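Local coordinates for complement C1r subcomponent (Homo sapiens, PDB 6F1D), which is a serine protease of the C1 complex that cleaves and activates C1s in the classical complement pathway, here represented by its second CUB domain, at residues 17-20 / 21-24. Residues are numbered along the deposited sequence; the frame is centred on the assembly and turned at random.
Sequences SLEY and PRSY. With NA (sodium ion), chain C.
Y20 and P21 are joined by a cis peptide bond, and R22 N closes the turn around them by donating to E19 O (2.7 Å). With the cis proline third in E19-R22, this is a type VIa beta turn. It follows directly on a type II turn, S17 to Y20, in which Y20 N bonds S17 O at 3.2 Å; together they shape the loop between strands 13-16 and 29-35 of the CUB beta-sandwich. E19 O also sits beneath one face of the R22 guanidinium, whose chain bends at chi3 (-64°) and returns over the turn. From there R22 NH2 reaches E19 OE2 at 2.8 Å, a salt bridge whose hydrogen bond is weak; carboxylate and guanidinium stand nearly perpendicular (86°).

The cis bond brings P21 CB over the centre of the Y20 ring, 3.8 Å from the centroid, in a CH-pi contact. Y20 OH is satisfied beyond the turn, by P49 O. With an alanine here, the P49 carbonyl would probably lose its hydroxyl partner and the face of the proline ring its aromatic cover, leaving the cis bond less secure.

Inside the loop, L18 O binds the sodium ion at 2.7 Å and also receives the CA-H of Y24. S17 OG, placed between its backbone N and carbonyl carbon (chi1 51°), coordinates the sodium as well and accepts a hydrogen bond from W108 N. The Y24 hydroxyl bonds E53 N and D63 OD2, so it ties the loop to two residues of the calcium site. At its other end, the Y24 ring turns an edge to the sodium, which lies in the ring plane 4.0 Å from Y24 CD2.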
ATOM      1  N   SER A  17      -2.292   1.520   6.487  1.00 14.18           N
ATOM      2  CA  SER A  17      -3.394   0.640   6.820  1.00 17.08           C
ATOM      3  C   SER A  17      -4.146   1.136   8.063  1.00 18.07           C
ATOM      4  O   SER A  17      -3.620   1.860   8.904  1.00 18.93           O
ATOM      5  CB  SER A  17      -2.885  -0.783   7.053  1.00 19.82           C
ATOM      6  OG  SER A  17      -1.808  -0.802   7.970  1.00 19.93           O
ATOM      7  N   LEU A  18      -5.397   0.696   8.186  1.00 18.95           N
ATOM      8  CA  LEU A  18      -6.238   1.126   9.296  1.00 20.48           C
ATOM      9  C   LEU A  18      -5.628   0.748  10.648  1.00 22.78           C
ATOM     10  O   LEU A  18      -5.176  -0.382  10.847  1.00 20.36           O
ATOM     11  CB  LEU A  18      -7.608   0.490   9.154  1.00 26.04           C
ATOM     12  CG  LEU A  18      -8.506   1.148   8.108  1.00 33.00           C
ATOM     13  CD1 LEU A  18      -9.730   0.272   7.887  1.00 34.21           C
ATOM     14  CD2 LEU A  18      -8.906   2.565   8.543  1.00 35.89           C
ATOM     15  N   GLU A  19      -5.594   1.710  11.563  1.00 21.77           N
ATOM     16  CA  GLU A  19      -5.108   1.517  12.928  1.00 26.04           C
ATOM     17  C   GLU A  19      -3.597   1.267  13.005  1.00 27.10           C
ATOM     18  O   GLU A  19      -3.097   0.808  14.036  1.00 35.63           O
ATOM     19  CB  GLU A  19      -5.878   0.386  13.644  1.00 27.11           C
ATOM     20  CG  GLU A  19      -7.317   0.733  13.886  1.00 45.71           C
ATOM     21  CD  GLU A  19      -7.425   1.773  14.963  1.00 78.98           C
ATOM     22  OE1 GLU A  19      -7.191   2.976  14.672  1.00 90.37           O
ATOM     23  OE2 GLU A  19      -7.714   1.400  16.129  1.00 83.62           O
ATOM     24  N   TYR A  20      -2.845   1.571  11.964  1.00 18.80           N
ATOM     25  CA  TYR A  20      -1.380   1.439  12.046  1.00 17.80           C
ATOM     26  C   TYR A  20      -0.839   2.269  13.214  1.00 19.00           C
ATOM     27  O   TYR A  20      -1.223   3.438  13.358  1.00 20.41           O
ATOM     28  CB  TYR A  20      -0.781   1.931  10.736  1.00 18.66           C
ATOM     29  CG  TYR A  20       0.721   1.872  10.648  1.00 16.82           C
ATOM     30  CD1 TYR A  20       1.357   0.735  10.159  1.00 16.38           C
ATOM     31  CD2 TYR A  20       1.508   2.963  11.052  1.00 17.01           C
ATOM     32  CE1 TYR A  20       2.745   0.699  10.054  1.00 19.77           C
ATOM     33  CE2 TYR A  20       2.897   2.908  10.976  1.00 24.45           C
ATOM     34  CZ  TYR A  20       3.493   1.784  10.444  1.00 23.68           C
ATOM     35  OH  TYR A  20       4.866   1.688  10.339  1.00 21.40           O
ATOM     36  N   PRO A  21       0.114   1.737  14.031  1.00 22.09           N
ATOM     37  CA  PRO A  21       0.839   0.481  13.827  1.00 29.79           C
ATOM     38  C   PRO A  21       0.292  -0.623  14.696  1.00 31.34           C
ATOM     39  O   PRO A  21       0.995  -1.589  15.047  1.00 23.24           O
ATOM     40  CB  PRO A  21       2.264   0.835  14.248  1.00 27.90           C
ATOM     41  CG  PRO A  21       2.033   1.790  15.422  1.00 27.45           C
ATOM     42  CD  PRO A  21       0.680   2.488  15.170  1.00 32.03           C
ATOM     43  N   ARG A  22      -0.970  -0.472  15.068  1.00 23.84           N
ATOM     44  CA  ARG A  22      -1.688  -1.533  15.749  1.00 25.30           C
ATOM     45  C   ARG A  22      -2.368  -2.391  14.675  1.00 34.53           C
ATOM     46  O   ARG A  22      -2.320  -2.079  13.480  1.00 37.39           O
ATOM     47  CB  ARG A  22      -2.676  -0.955  16.765  1.00 23.29           C
ATOM     48  CG  ARG A  22      -2.105   0.175  17.600  1.00 24.53           C
ATOM     49  CD  ARG A  22      -3.064   0.671  18.629  1.00 31.78           C
ATOM     50  NE  ARG A  22      -4.258   1.266  18.029  1.00 34.50           N
ATOM     51  CZ  ARG A  22      -4.277   2.442  17.413  1.00 44.67           C
ATOM     52  NH1 ARG A  22      -3.168   3.161  17.287  1.00 44.89           N
ATOM     53  NH2 ARG A  22      -5.411   2.891  16.896  1.00 37.72           N
ATOM     54  N   SER A  23      -2.959  -3.508  15.089  1.00 28.79           N
ATOM     55  CA  SER A  23      -3.446  -4.516  14.145  1.00 19.24           C
ATOM     56  C   SER A  23      -4.451  -3.945  13.153  1.00 20.17           C
ATOM     57  O   SER A  23      -5.481  -3.390  13.565  1.00 21.92           O
ATOM     58  CB  SER A  23      -4.163  -5.635  14.901  1.00 26.64           C
ATOM     59  OG  SER A  23      -3.463  -6.018  16.040  1.00 43.53           O
ATOM     60  N   TYR A  24      -4.257  -4.225  11.867  1.00 18.77           N
ATOM     61  CA  TYR A  24      -5.324  -3.879  10.924  1.00 15.00           C
ATOM     62  C   TYR A  24      -6.515  -4.842  11.049  1.00 16.27           C
ATOM     63  O   TYR A  24      -6.373  -5.989  11.480  1.00 18.71           O
ATOM     64  CB  TYR A  24      -4.811  -3.817   9.498  1.00 20.45           C
ATOM     65  CG  TYR A  24      -4.047  -5.020   9.053  1.00 16.94           C
ATOM     66  CD1 TYR A  24      -4.715  -6.154   8.647  1.00 18.29           C
ATOM     67  CD2 TYR A  24      -2.650  -5.002   9.042  1.00 13.11           C
ATOM     68  CE1 TYR A  24      -4.036  -7.292   8.228  1.00 17.16           C
ATOM     69  CE2 TYR A  24      -1.934  -6.136   8.614  1.00 17.00           C
ATOM     70  CZ  TYR A  24      -2.650  -7.273   8.220  1.00 21.78           C
ATOM     71  OH  TYR A  24      -1.996  -8.396   7.752  1.00 18.65           O
TER
HETATM   72 NA    NA C 301      -2.710  -1.335  10.564  1.00 25.19          NA